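Putative oxidoreductase yhhX (PDB 3F4L) probably acts as a nucleotide-dependent oxidoreductase of the Gfo/Idh/MocA family, with a proposed NADP-dependent scyllo-inositol dehydrogenase activity. Local coordinates at residues H18-L23 / T255-N260; E107-A112 / E321-L326; D303-T308 / A313-K318. One frame throughout, in Å; residues are numbered along the deposited sequence.

Contact 1: residues H18-L23 / T255-N260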
ATOM      1  N   HIS A  18     -20.577  -9.178 -23.363  1.00 20.79           N
ATOM      2  CA  HIS A  18     -20.441 -10.345 -24.224  1.00 19.25           C
ATOM      3  C   HIS A  18     -20.835 -10.101 -25.677  1.00 18.34           C
ATOM      4  O   HIS A  18     -20.004 -10.193 -26.578  1.00 18.91           O
ATOM      5  CB  HIS A  18     -21.270 -11.505 -23.665  1.00 18.38           C
ATOM      6  CG  HIS A  18     -20.747 -12.046 -22.371  1.00 20.63           C
ATOM      7  ND1 HIS A  18     -19.743 -12.989 -22.311  1.00 15.14           N
ATOM      8  CD2 HIS A  18     -21.076 -11.765 -21.087  1.00 18.59           C
ATOM      9  CE1 HIS A  18     -19.480 -13.270 -21.047  1.00 18.75           C
ATOM     10  NE2 HIS A  18     -20.276 -12.540 -20.281  1.00 17.30           N
ATOM     11  N   LEU A  19     -22.105  -9.782 -25.902  1.00 16.41           N
ATOM     12  CA  LEU A  19     -22.606  -9.586 -27.255  1.00 16.08           C
ATOM     13  C   LEU A  19     -21.853  -8.590 -28.133  1.00 17.77           C
ATOM     14  O   LEU A  19     -21.601  -8.869 -29.308  1.00 15.49           O
ATOM     15  CB  LEU A  19     -24.107  -9.255 -27.200  1.00 17.43           C
ATOM     16  CG  LEU A  19     -25.083 -10.430 -27.430  1.00 21.88           C
ATOM     17  CD1 LEU A  19     -24.447 -11.757 -27.032  1.00 21.12           C
ATOM     18  CD2 LEU A  19     -26.373 -10.203 -26.669  1.00 18.67           C
ATOM     19  N   PRO A  20     -21.465  -7.426 -27.580  1.00 16.77           N
ATOM     20  CA  PRO A  20     -20.740  -6.467 -28.425  1.00 16.10           C
ATOM     21  C   PRO A  20     -19.501  -7.092 -29.065  1.00 16.03           C
ATOM     22  O   PRO A  20     -19.139  -6.773 -30.200  1.00 16.10           O
ATOM     23  CB  PRO A  20     -20.377  -5.345 -27.447  1.00 15.33           C
ATOM     24  CG  PRO A  20     -21.509  -5.383 -26.451  1.00 15.16           C
ATOM     25  CD  PRO A  20     -21.681  -6.883 -26.225  1.00 15.58           C
ATOM     26  N   TYR A  21     -18.863  -7.991 -28.329  1.00 14.26           N
ATOM     27  CA  TYR A  21     -17.647  -8.657 -28.783  1.00 14.42           C
ATOM     28  C   TYR A  21     -17.915  -9.890 -29.644  1.00 16.45           C
ATOM     29  O   TYR A  21     -17.224 -10.133 -30.639  1.00 15.81           O
ATOM     30  CB  TYR A  21     -16.808  -9.047 -27.561  1.00 15.43           C
ATOM     31  CG  TYR A  21     -16.313  -7.854 -26.784  1.00 13.68           C
ATOM     32  CD1 TYR A  21     -15.192  -7.130 -27.214  1.00 16.02           C
ATOM     33  CD2 TYR A  21     -16.988  -7.409 -25.653  1.00 13.41           C
ATOM     34  CE1 TYR A  21     -14.765  -6.007 -26.541  1.00 10.30           C
ATOM     35  CE2 TYR A  21     -16.570  -6.274 -24.965  1.00 12.37           C
ATOM     36  CZ  TYR A  21     -15.459  -5.579 -25.415  1.00 14.56           C
ATOM     37  OH  TYR A  21     -15.052  -4.465 -24.735  1.00 14.82           O
ATOM     38  N   VAL A  22     -18.915 -10.672 -29.254  1.00 15.11           N
ATOM     39  CA  VAL A  22     -19.267 -11.875 -29.982  1.00 15.31           C
ATOM     40  C   VAL A  22     -19.881 -11.550 -31.337  1.00 17.01           C
ATOM     41  O   VAL A  22     -19.594 -12.225 -32.331  1.00 16.81           O
ATOM     42  CB  VAL A  22     -20.242 -12.739 -29.155  1.00 13.93           C
ATOM     43  CG1 VAL A  22     -20.739 -13.933 -29.991  1.00 12.55           C
ATOM     44  CG2 VAL A  22     -19.526 -13.234 -27.904  1.00 13.17           C
ATOM     45  N   LEU A  23     -20.715 -10.511 -31.386  1.00 18.38           N
ATOM     46  CA  LEU A  23     -21.350 -10.126 -32.642  1.00 18.30           C
ATOM     47  C   LEU A  23     -20.347  -9.478 -33.603  1.00 20.18           C
ATOM     48  O   LEU A  23     -20.669  -9.216 -34.760  1.00 18.63           O
ATOM     49  CB  LEU A  23     -22.529  -9.179 -32.376  1.00 15.77           C
ATOM     50  CG  LEU A  23     -23.601  -9.748 -31.438  1.00 18.67           C
ATOM     51  CD1 LEU A  23     -24.664  -8.676 -31.137  1.00 19.84           C
ATOM     52  CD2 LEU A  23     -24.241 -10.981 -32.078  1.00 18.09           C
ATOM     53  N   THR A 255     -15.707   2.303 -20.488  1.00 19.48           N
ATOM     54  CA  THR A 255     -16.109   3.691 -20.679  1.00 22.75           C
ATOM     55  C   THR A 255     -16.758   3.839 -22.058  1.00 22.40           C
ATOM     56  O   THR A 255     -17.802   4.469 -22.193  1.00 24.32           O
ATOM     57  CB  THR A 255     -14.893   4.652 -20.552  1.00 22.09           C
ATOM     58  OG1 THR A 255     -14.374   4.584 -19.216  1.00 20.50           O
ATOM     59  CG2 THR A 255     -15.298   6.090 -20.855  1.00 20.65           C
ATOM     60  N   SER A 256     -16.156   3.243 -23.080  1.00 22.52           N
ATOM     61  CA  SER A 256     -16.731   3.339 -24.417  1.00 22.29           C
ATOM     62  C   SER A 256     -18.088   2.638 -24.492  1.00 24.49           C
ATOM     63  O   SER A 256     -19.053   3.191 -25.043  1.00 23.19           O
ATOM     64  CB  SER A 256     -15.795   2.730 -25.453  1.00 22.12           C
ATOM     65  OG  SER A 256     -14.574   3.438 -25.499  1.00 20.23           O
ATOM     66  N   LEU A 257     -18.154   1.419 -23.955  1.00 22.08           N
ATOM     67  CA  LEU A 257     -19.387   0.647 -23.971  1.00 25.68           C
ATOM     68  C   LEU A 257     -20.534   1.436 -23.344  1.00 27.31           C
ATOM     69  O   LEU A 257     -21.631   1.483 -23.900  1.00 27.63           O
ATOM     70  CB  LEU A 257     -19.197  -0.693 -23.240  1.00 24.11           C
ATOM     71  CG  LEU A 257     -18.274  -1.704 -23.927  1.00 22.95           C
ATOM     72  CD1 LEU A 257     -18.108  -2.955 -23.063  1.00 23.19           C
ATOM     73  CD2 LEU A 257     -18.847  -2.073 -25.292  1.00 22.54           C
ATOM     74  N   LYS A 258     -20.275   2.067 -22.201  1.00 29.57           N
ATOM     75  CA  LYS A 258     -21.298   2.864 -21.524  1.00 30.60           C
ATOM     76  C   LYS A 258     -21.702   4.084 -22.343  1.00 29.62           C
ATOM     77  O   LYS A 258     -22.834   4.553 -22.245  1.00 28.57           O
ATOM     78  CB  LYS A 258     -20.804   3.327 -20.150  1.00 31.80           C
ATOM     79  CG  LYS A 258     -20.987   2.307 -19.051  1.00 34.42           C
ATOM     80  CD  LYS A 258     -20.629   2.891 -17.696  1.00 35.87           C
ATOM     81  CE  LYS A 258     -21.203   2.034 -16.583  1.00 38.70           C
ATOM     82  NZ  LYS A 258     -22.701   1.987 -16.646  1.00 39.81           N
ATOM     83  N   ALA A 259     -20.769   4.593 -23.141  1.00 29.59           N
ATOM     84  CA  ALA A 259     -21.013   5.762 -23.979  1.00 30.27           C
ATOM     85  C   ALA A 259     -21.658   5.364 -25.301  1.00 30.91           C
ATOM     86  O   ALA A 259     -21.820   6.188 -26.201  1.00 31.11           O
ATOM     87  CB  ALA A 259     -19.706   6.499 -24.238  1.00 29.33           C
ATOM     88  N   ASN A 260     -22.012   4.090 -25.408  1.00 31.81           N
ATOM     89  CA  ASN A 260     -22.660   3.549 -26.597  1.00 31.67           C
ATOM     90  C   ASN A 260     -21.759   3.466 -27.826  1.00 29.86           C
ATOM     91  O   ASN A 260     -22.209   3.662 -28.954  1.00 30.61           O
ATOM     92  CB  ASN A 260     -23.930   4.358 -26.914  1.00 34.06           C
ATOM     93  CG  ASN A 260     -24.843   3.650 -27.900  1.00 36.10           C
ATOM     94  OD1 ASN A 260     -25.029   2.434 -27.827  1.00 36.80           O
ATOM     95  ND2 ASN A 260     -25.432   4.413 -28.820  1.00 38.10           N
TER
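The phenol ring of Tyr21 meets Leu257 at a slant, with the CD1 methyl set neither squarely over a face nor squarely at an edge; the Tyr21 side chain is also touched by Phe268 and Asp297. Tyr21 belongs to helix 12-22, the first helix of the Rossmann fold after strand 3-8, whereas Leu257 lies on the short helix 253-258 of the C-terminal alpha/beta domain. The contact therefore bridges the two domains. It is small, burying 107 Å² in total, with no hydrogen bond across it.

Leu257 is the shared element, its two methyls going to different partners. CD1 approaches the hydroxyl end of the tyrosine, 3.8 Å from Tyr21 OH and 4.1 Å from Tyr21 CE2. CD2 turns to the pyrrolidine ring of Pro20, where it comes 4.2 Å from Pro20 CB. Leu257 CG stands opposite its own carbonyl carbon (chi1 -68°), and with CD1 continuing the chain outward (chi2 177°) while CD2 branches off at CG, the two methyls reach helix 12-22, where Arg16 and Tyr17 also touch the leucine. The Tyr21 hydroxyl makes a weak hydrogen bond to Gln253 OE1, a second link to the same short helix.

One turn back, His18 is held by Tyr302 OH at ND1 and by Glu95 OE1 at NE2, which fixes the rotation of its ring against Tyr122. Helix 253-258 ends just beyond the leucine in a Schellman motif: Asn260, with positive phi, is its C-prime residue, and Asn260 N donates to Leu257 O at 3.0 Å.

Contact 2: residues E107-A112 / E321-L326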
ATOM      1  N   GLU A 107     -16.060 -29.716  -8.197  1.00 23.95           N
ATOM      2  CA  GLU A 107     -17.019 -30.670  -8.748  1.00 26.13           C
ATOM      3  C   GLU A 107     -17.281 -30.397 -10.231  1.00 26.01           C
ATOM      4  O   GLU A 107     -17.430 -31.321 -11.034  1.00 26.21           O
ATOM      5  CB  GLU A 107     -18.333 -30.586  -7.976  1.00 30.06           C
ATOM      6  CG  GLU A 107     -19.308 -31.701  -8.291  1.00 33.94           C
ATOM      7  CD  GLU A 107     -20.573 -31.600  -7.463  1.00 38.99           C
ATOM      8  OE1 GLU A 107     -20.465 -31.265  -6.260  1.00 39.58           O
ATOM      9  OE2 GLU A 107     -21.667 -31.865  -8.006  1.00 39.94           O
ATOM     10  N   LEU A 108     -17.338 -29.120 -10.586  1.00 24.02           N
ATOM     11  CA  LEU A 108     -17.571 -28.712 -11.965  1.00 22.63           C
ATOM     12  C   LEU A 108     -16.402 -29.156 -12.859  1.00 20.32           C
ATOM     13  O   LEU A 108     -16.611 -29.653 -13.965  1.00 21.48           O
ATOM     14  CB  LEU A 108     -17.742 -27.188 -12.015  1.00 22.54           C
ATOM     15  CG  LEU A 108     -19.016 -26.558 -12.586  1.00 23.40           C
ATOM     16  CD1 LEU A 108     -20.264 -27.291 -12.126  1.00 20.39           C
ATOM     17  CD2 LEU A 108     -19.063 -25.100 -12.166  1.00 17.21           C
ATOM     18  N   PHE A 109     -15.173 -28.981 -12.378  1.00 19.56           N
ATOM     19  CA  PHE A 109     -13.996 -29.373 -13.147  1.00 21.35           C
ATOM     20  C   PHE A 109     -13.914 -30.897 -13.328  1.00 21.95           C
ATOM     21  O   PHE A 109     -13.574 -31.381 -14.410  1.00 22.44           O
ATOM     22  CB  PHE A 109     -12.721 -28.857 -12.467  1.00 21.21           C
ATOM     23  CG  PHE A 109     -12.565 -27.365 -12.515  1.00 19.10           C
ATOM     24  CD1 PHE A 109     -12.532 -26.696 -13.739  1.00 18.54           C
ATOM     25  CD2 PHE A 109     -12.414 -26.632 -11.347  1.00 20.85           C
ATOM     26  CE1 PHE A 109     -12.344 -25.317 -13.794  1.00 19.69           C
ATOM     27  CE2 PHE A 109     -12.226 -25.254 -11.388  1.00 18.96           C
ATOM     28  CZ  PHE A 109     -12.190 -24.595 -12.618  1.00 16.69           C
ATOM     29  N   ALA A 110     -14.233 -31.649 -12.277  1.00 22.58           N
ATOM     30  CA  ALA A 110     -14.202 -33.110 -12.361  1.00 25.40           C
ATOM     31  C   ALA A 110     -15.192 -33.593 -13.424  1.00 27.15           C
ATOM     32  O   ALA A 110     -14.858 -34.422 -14.276  1.00 28.00           O
ATOM     33  CB  ALA A 110     -14.535 -33.719 -11.011  1.00 23.05           C
ATOM     34  N   LEU A 111     -16.411 -33.065 -13.371  1.00 27.39           N
ATOM     35  CA  LEU A 111     -17.434 -33.425 -14.343  1.00 27.64           C
ATOM     36  C   LEU A 111     -16.969 -33.101 -15.764  1.00 28.12           C
ATOM     37  O   LEU A 111     -17.056 -33.938 -16.663  1.00 28.69           O
ATOM     38  CB  LEU A 111     -18.729 -32.668 -14.044  1.00 27.72           C
ATOM     39  CG  LEU A 111     -19.855 -32.823 -15.071  1.00 30.03           C
ATOM     40  CD1 LEU A 111     -20.168 -34.303 -15.273  1.00 31.96           C
ATOM     41  CD2 LEU A 111     -21.091 -32.074 -14.595  1.00 30.37           C
ATOM     42  N   ALA A 112     -16.474 -31.882 -15.970  1.00 28.66           N
ATOM     43  CA  ALA A 112     -16.006 -31.473 -17.293  1.00 28.11           C
ATOM     44  C   ALA A 112     -14.923 -32.412 -17.815  1.00 29.05           C
ATOM     45  O   ALA A 112     -14.957 -32.841 -18.971  1.00 27.11           O
ATOM     46  CB  ALA A 112     -15.473 -30.039 -17.243  1.00 26.68           C
ATOM     47  N   GLU A 321      -5.678 -21.749 -11.086  1.00 16.58           N
ATOM     48  CA  GLU A 321      -5.848 -20.316 -10.855  1.00 18.03           C
ATOM     49  C   GLU A 321      -7.260 -20.041 -10.343  1.00 17.23           C
ATOM     50  O   GLU A 321      -7.475 -19.191  -9.481  1.00 18.24           O
ATOM     51  CB  GLU A 321      -5.598 -19.539 -12.153  1.00 17.67           C
ATOM     52  CG  GLU A 321      -4.211 -19.798 -12.732  1.00 19.76           C
ATOM     53  CD  GLU A 321      -3.962 -19.093 -14.054  1.00 22.39           C
ATOM     54  OE1 GLU A 321      -4.788 -19.218 -14.979  1.00 23.51           O
ATOM     55  OE2 GLU A 321      -2.923 -18.419 -14.177  1.00 26.54           O
ATOM     56  N   VAL A 322      -8.229 -20.775 -10.870  1.00 18.03           N
ATOM     57  CA  VAL A 322      -9.609 -20.588 -10.453  1.00 18.41           C
ATOM     58  C   VAL A 322      -9.786 -21.032  -9.007  1.00 17.23           C
ATOM     59  O   VAL A 322     -10.389 -20.325  -8.211  1.00 16.77           O
ATOM     60  CB  VAL A 322     -10.575 -21.382 -11.364  1.00 19.49           C
ATOM     61  CG1 VAL A 322     -12.006 -21.171 -10.924  1.00 18.90           C
ATOM     62  CG2 VAL A 322     -10.396 -20.937 -12.799  1.00 18.77           C
ATOM     63  N   LEU A 323      -9.243 -22.199  -8.664  1.00 18.44           N
ATOM     64  CA  LEU A 323      -9.368 -22.716  -7.305  1.00 18.45           C
ATOM     65  C   LEU A 323      -8.627 -21.838  -6.290  1.00 19.57           C
ATOM     66  O   LEU A 323      -9.089 -21.654  -5.161  1.00 18.63           O
ATOM     67  CB  LEU A 323      -8.841 -24.153  -7.242  1.00 18.72           C
ATOM     68  CG  LEU A 323      -9.645 -25.184  -8.051  1.00 16.32           C
ATOM     69  CD1 LEU A 323      -8.985 -26.555  -7.970  1.00 15.37           C
ATOM     70  CD2 LEU A 323     -11.059 -25.243  -7.516  1.00 17.38           C
ATOM     71  N   THR A 324      -7.477 -21.303  -6.689  1.00 18.16           N
ATOM     72  CA  THR A 324      -6.716 -20.455  -5.781  1.00 18.86           C
ATOM     73  C   THR A 324      -7.511 -19.173  -5.497  1.00 17.51           C
ATOM     74  O   THR A 324      -7.554 -18.696  -4.364  1.00 18.93           O
ATOM     75  CB  THR A 324      -5.328 -20.102  -6.369  1.00 17.87           C
ATOM     76  OG1 THR A 324      -4.533 -21.293  -6.477  1.00 16.95           O
ATOM     77  CG2 THR A 324      -4.617 -19.108  -5.480  1.00 19.48           C
ATOM     78  N   ASN A 325      -8.160 -18.631  -6.524  1.00 18.36           N
ATOM     79  CA  ASN A 325      -8.953 -17.408  -6.367  1.00 18.80           C
ATOM     80  C   ASN A 325     -10.103 -17.627  -5.375  1.00 17.96           C
ATOM     81  O   ASN A 325     -10.263 -16.871  -4.411  1.00 17.56           O
ATOM     82  CB  ASN A 325      -9.500 -16.976  -7.735  1.00 19.09           C
ATOM     83  CG  ASN A 325      -9.919 -15.523  -7.770  1.00 22.97           C
ATOM     84  OD1 ASN A 325      -9.589 -14.799  -8.715  1.00 27.39           O
ATOM     85  ND2 ASN A 325     -10.657 -15.088  -6.759  1.00 20.04           N
ATOM     86  N   LEU A 326     -10.904 -18.660  -5.614  1.00 18.05           N
ATOM     87  CA  LEU A 326     -12.028 -18.975  -4.737  1.00 19.14           C
ATOM     88  C   LEU A 326     -11.592 -19.227  -3.296  1.00 18.33           C
ATOM     89  O   LEU A 326     -12.253 -18.789  -2.352  1.00 15.75           O
ATOM     90  CB  LEU A 326     -12.774 -20.204  -5.260  1.00 21.28           C
ATOM     91  CG  LEU A 326     -13.784 -20.001  -6.398  1.00 22.37           C
ATOM     92  CD1 LEU A 326     -13.209 -19.075  -7.468  1.00 27.18           C
ATOM     93  CD2 LEU A 326     -14.134 -21.374  -6.989  1.00 23.13           C
TER
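This is a buried, wholly apolar helix-to-helix contact between the two domains: Phe109 of helix 102-115, in the Rossmann fold, reaches Val322 and Leu323 of helix 319-331, in the C-terminal alpha/beta domain. The backbones stay well apart, the closest pair of CA atoms being those of Phe109 and Leu323 at 10.0 Å, so side chains alone span the gap. Only 124 Å² is buried, and more than half of it belongs to the phenylalanine.

Phe109 enters with the far edge of its ring. Its CG stands opposite the carbonyl carbon (chi1 -69°), which sends the ring outward from helix 102-115 to the facing helix. CZ lies 3.8 Å from Val322 CB, and the CG1 methyl of Val322 sits in the plane of the ring at its edge, 3.8 Å from Phe109 CZ. The second valine methyl is a little farther off, with Val322 CG2 4.1 Å from Phe109 CZ. Beside this, the CD2 methyl of Leu323 reaches Phe109 CE2 at 4.0 Å, again near the ring plane; the leucine and phenylalanine side chains run past one another in opposite directions. Phe98 also packs against the Phe109 ring, the two planes inclined by about 25°, and it touches Val322 as well.

Around this pair of side-chain contacts, Leu323 also rests on Leu102, Ala105 and Lys106 of helix 102-115. On the Rossmann side, Leu108 and Leu111 pack against helix 78-87; on the C-terminal side, Glu321 forms a salt bridge with Arg126 and touches Ile184 of helix 171-187. Helix 102-115 itself leads into strand 119-121, at one border of the parallel sheet.

Contact 3: residues D303-T308 / A313-K318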
ATOM      1  N   ASP A 303     -11.786 -15.704 -28.491  1.00 19.02           N
ATOM      2  CA  ASP A 303     -10.792 -16.159 -29.457  1.00 19.82           C
ATOM      3  C   ASP A 303     -10.038 -17.337 -28.834  1.00 18.91           C
ATOM      4  O   ASP A 303      -9.585 -18.228 -29.545  1.00 19.46           O
ATOM      5  CB  ASP A 303      -9.808 -15.036 -29.835  1.00 19.20           C
ATOM      6  CG  ASP A 303     -10.494 -13.864 -30.516  1.00 22.26           C
ATOM      7  OD1 ASP A 303     -11.438 -14.100 -31.297  1.00 21.00           O
ATOM      8  OD2 ASP A 303     -10.091 -12.704 -30.284  1.00 21.46           O
ATOM      9  N   ALA A 304      -9.906 -17.336 -27.507  1.00 16.89           N
ATOM     10  CA  ALA A 304      -9.223 -18.428 -26.809  1.00 18.98           C
ATOM     11  C   ALA A 304     -10.108 -19.670 -26.771  1.00 17.59           C
ATOM     12  O   ALA A 304      -9.636 -20.795 -26.986  1.00 17.29           O
ATOM     13  CB  ALA A 304      -8.858 -18.012 -25.382  1.00 17.44           C
ATOM     14  N   LEU A 305     -11.387 -19.468 -26.482  1.00 16.20           N
ATOM     15  CA  LEU A 305     -12.339 -20.579 -26.437  1.00 17.19           C
ATOM     16  C   LEU A 305     -12.417 -21.226 -27.821  1.00 16.39           C
ATOM     17  O   LEU A 305     -12.565 -22.444 -27.942  1.00 17.99           O
ATOM     18  CB  LEU A 305     -13.715 -20.074 -26.000  1.00 17.21           C
ATOM     19  CG  LEU A 305     -14.008 -20.086 -24.496  1.00 20.56           C
ATOM     20  CD1 LEU A 305     -12.798 -19.665 -23.716  1.00 21.53           C
ATOM     21  CD2 LEU A 305     -15.176 -19.155 -24.203  1.00 22.28           C
ATOM     22  N   TYR A 306     -12.308 -20.415 -28.865  1.00 17.23           N
ATOM     23  CA  TYR A 306     -12.339 -20.933 -30.223  1.00 21.15           C
ATOM     24  C   TYR A 306     -11.204 -21.951 -30.401  1.00 22.95           C
ATOM     25  O   TYR A 306     -11.435 -23.090 -30.794  1.00 22.11           O
ATOM     26  CB  TYR A 306     -12.147 -19.801 -31.232  1.00 22.04           C
ATOM     27  CG  TYR A 306     -12.339 -20.252 -32.658  1.00 25.16           C
ATOM     28  CD1 TYR A 306     -13.616 -20.442 -33.175  1.00 25.10           C
ATOM     29  CD2 TYR A 306     -11.247 -20.553 -33.469  1.00 24.33           C
ATOM     30  CE1 TYR A 306     -13.807 -20.929 -34.464  1.00 26.17           C
ATOM     31  CE2 TYR A 306     -11.428 -21.041 -34.762  1.00 27.35           C
ATOM     32  CZ  TYR A 306     -12.713 -21.226 -35.250  1.00 27.59           C
ATOM     33  OH  TYR A 306     -12.912 -21.716 -36.526  1.00 29.15           O
ATOM     34  N   GLN A 307      -9.977 -21.521 -30.104  1.00 23.94           N
ATOM     35  CA  GLN A 307      -8.810 -22.384 -30.242  1.00 24.48           C
ATOM     36  C   GLN A 307      -8.932 -23.616 -29.363  1.00 24.26           C
ATOM     37  O   GLN A 307      -8.683 -24.737 -29.814  1.00 23.07           O
ATOM     38  CB  GLN A 307      -7.533 -21.621 -29.887  1.00 27.12           C
ATOM     39  CG  GLN A 307      -7.242 -20.443 -30.805  1.00 34.85           C
ATOM     40  CD  GLN A 307      -5.820 -19.929 -30.645  1.00 40.58           C
ATOM     41  OE1 GLN A 307      -5.423 -18.937 -31.268  1.00 43.69           O
ATOM     42  NE2 GLN A 307      -5.036 -20.611 -29.808  1.00 42.30           N
ATOM     43  N   THR A 308      -9.310 -23.413 -28.107  1.00 21.30           N
ATOM     44  CA  THR A 308      -9.468 -24.534 -27.192  1.00 20.69           C
ATOM     45  C   THR A 308     -10.449 -25.571 -27.729  1.00 21.81           C
ATOM     46  O   THR A 308     -10.133 -26.755 -27.790  1.00 23.92           O
ATOM     47  CB  THR A 308      -9.965 -24.070 -25.824  1.00 17.02           C
ATOM     48  OG1 THR A 308      -8.889 -23.427 -25.128  1.00 14.52           O
ATOM     49  CG2 THR A 308     -10.472 -25.260 -25.002  1.00 17.70           C
ATOM     50  N   ALA A 313      -6.451 -26.381 -27.913  1.00 26.42           N
ATOM     51  CA  ALA A 313      -5.465 -25.529 -27.254  1.00 25.04           C
ATOM     52  C   ALA A 313      -5.816 -25.429 -25.774  1.00 23.69           C
ATOM     53  O   ALA A 313      -6.980 -25.517 -25.397  1.00 22.33           O
ATOM     54  CB  ALA A 313      -5.469 -24.139 -27.880  1.00 25.00           C
ATOM     55  N   PRO A 314      -4.806 -25.267 -24.910  1.00 24.96           N
ATOM     56  CA  PRO A 314      -5.101 -25.158 -23.478  1.00 24.35           C
ATOM     57  C   PRO A 314      -6.023 -23.968 -23.217  1.00 24.54           C
ATOM     58  O   PRO A 314      -5.958 -22.965 -23.925  1.00 24.66           O
ATOM     59  CB  PRO A 314      -3.716 -24.979 -22.847  1.00 23.61           C
ATOM     60  CG  PRO A 314      -2.866 -24.467 -23.976  1.00 24.55           C
ATOM     61  CD  PRO A 314      -3.355 -25.266 -25.147  1.00 24.69           C
ATOM     62  N   ASN A 315      -6.883 -24.088 -22.209  1.00 23.84           N
ATOM     63  CA  ASN A 315      -7.820 -23.016 -21.873  1.00 21.36           C
ATOM     64  C   ASN A 315      -7.029 -21.802 -21.384  1.00 21.83           C
ATOM     65  O   ASN A 315      -5.981 -21.961 -20.755  1.00 21.35           O
ATOM     66  CB  ASN A 315      -8.781 -23.501 -20.789  1.00 21.37           C
ATOM     67  CG  ASN A 315      -9.929 -22.538 -20.550  1.00 21.61           C
ATOM     68  OD1 ASN A 315     -10.686 -22.216 -21.468  1.00 19.42           O
ATOM     69  ND2 ASN A 315     -10.065 -22.074 -19.313  1.00 20.93           N
ATOM     70  N   TYR A 316      -7.530 -20.596 -21.654  1.00 19.22           N
ATOM     71  CA  TYR A 316      -6.816 -19.382 -21.256  1.00 19.40           C
ATOM     72  C   TYR A 316      -6.653 -19.244 -19.749  1.00 18.14           C
ATOM     73  O   TYR A 316      -5.699 -18.620 -19.278  1.00 17.07           O
ATOM     74  CB  TYR A 316      -7.492 -18.129 -21.843  1.00 20.40           C
ATOM     75  CG  TYR A 316      -8.766 -17.674 -21.152  1.00 21.74           C
ATOM     76  CD1 TYR A 316      -9.895 -18.495 -21.096  1.00 20.15           C
ATOM     77  CD2 TYR A 316      -8.850 -16.403 -20.581  1.00 22.78           C
ATOM     78  CE1 TYR A 316     -11.073 -18.062 -20.492  1.00 20.01           C
ATOM     79  CE2 TYR A 316     -10.026 -15.957 -19.970  1.00 22.22           C
ATOM     80  CZ  TYR A 316     -11.131 -16.793 -19.933  1.00 20.52           C
ATOM     81  OH  TYR A 316     -12.294 -16.353 -19.344  1.00 20.69           O
ATOM     82  N   VAL A 317      -7.579 -19.827 -18.994  1.00 17.23           N
ATOM     83  CA  VAL A 317      -7.514 -19.792 -17.537  1.00 16.78           C
ATOM     84  C   VAL A 317      -7.211 -21.204 -17.026  1.00 19.70           C
ATOM     85  O   VAL A 317      -7.887 -22.166 -17.406  1.00 20.97           O
ATOM     86  CB  VAL A 317      -8.854 -19.328 -16.911  1.00 14.76           C
ATOM     87  CG1 VAL A 317      -8.771 -19.390 -15.390  1.00 12.60           C
ATOM     88  CG2 VAL A 317      -9.175 -17.904 -17.347  1.00 13.97           C
ATOM     89  N   LYS A 318      -6.207 -21.336 -16.166  1.00 17.55           N
ATOM     90  CA  LYS A 318      -5.875 -22.648 -15.630  1.00 20.53           C
ATOM     91  C   LYS A 318      -6.782 -22.980 -14.445  1.00 20.75           C
ATOM     92  O   LYS A 318      -7.163 -22.094 -13.669  1.00 19.15           O
ATOM     93  CB  LYS A 318      -4.410 -22.695 -15.179  1.00 23.21           C
ATOM     94  CG  LYS A 318      -3.413 -22.269 -16.250  1.00 25.42           C
ATOM     95  CD  LYS A 318      -1.985 -22.668 -15.886  1.00 29.36           C
ATOM     96  CE  LYS A 318      -1.534 -22.060 -14.572  1.00 30.31           C
ATOM     97  NZ  LYS A 318      -0.166 -22.524 -14.214  1.00 33.25           N
TER
HETATM   98  O   HOH W   1      -6.990 -21.180 -25.893  1.00 22.73           O
HETATM   99  O   HOH W   2      -9.802 -20.937 -23.646  1.00 19.47           O
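Thr308 OG1 donates to Ala313 O at 2.8 Å, tying helix 300-311 to the segment that folds back along it on the way to helix 319-331 in the C-terminal alpha/beta domain. Placed anti to its own carbonyl carbon (chi1 -74°), the hydroxyl faces the passing chain and lies 52° out of the Ala313 carbonyl plane. A bound water extends the link, giving hydrogen bonds to Thr308 OG1 and Asn315 OD1 and accepting one from Tyr316 N. Another water bridges Ala304 O and Pro314 O. The backbone bond from Ala313 N to Gln307 O is weak, at 3.4 Å.

The Asn315 amide is held at both ends: OD1 takes the water's hydrogen bond, while ND2 donates to Val317 O at 2.9 Å, in the carbonyl plane and on a lone pair, and also bonds Thr120 OG1. Residues 313-315, all polyproline II-like, carry the chain past the helix.

Ala304 CB meets Tyr316 CB at 3.8 Å, and Leu305 CD1 lies 4.0 Å from Tyr316 CE1. Tyr316 OH bonds Gln123 N, next to strand 119-121 of the Rossmann sheet. Over the centre of one face of the Tyr316 ring sits Val317 CG2, 3.3 Å above the plane.

In the fold
From the N terminus, helix 12-22 opens contact 1 and helix 102-115 then opens contact 2, both in the Rossmann fold. Contact 1 closes at helix 253-258, before contact 2 does, so the two long loops cross. Each joins the Rossmann fold to the C-terminal domain, and they lie on opposite sides of the chain's centre, their own centres about 28 Å apart. Contact 3 opens and closes between the two ends of contact 2, as a short local loop that begins on helix 300-311 and ends in the loop following it. Its last residues lead directly into helix 319-331, and Val317 CG1 touches Val322 CG2 at 3.4 Å, joining contacts 2 and 3 by packing.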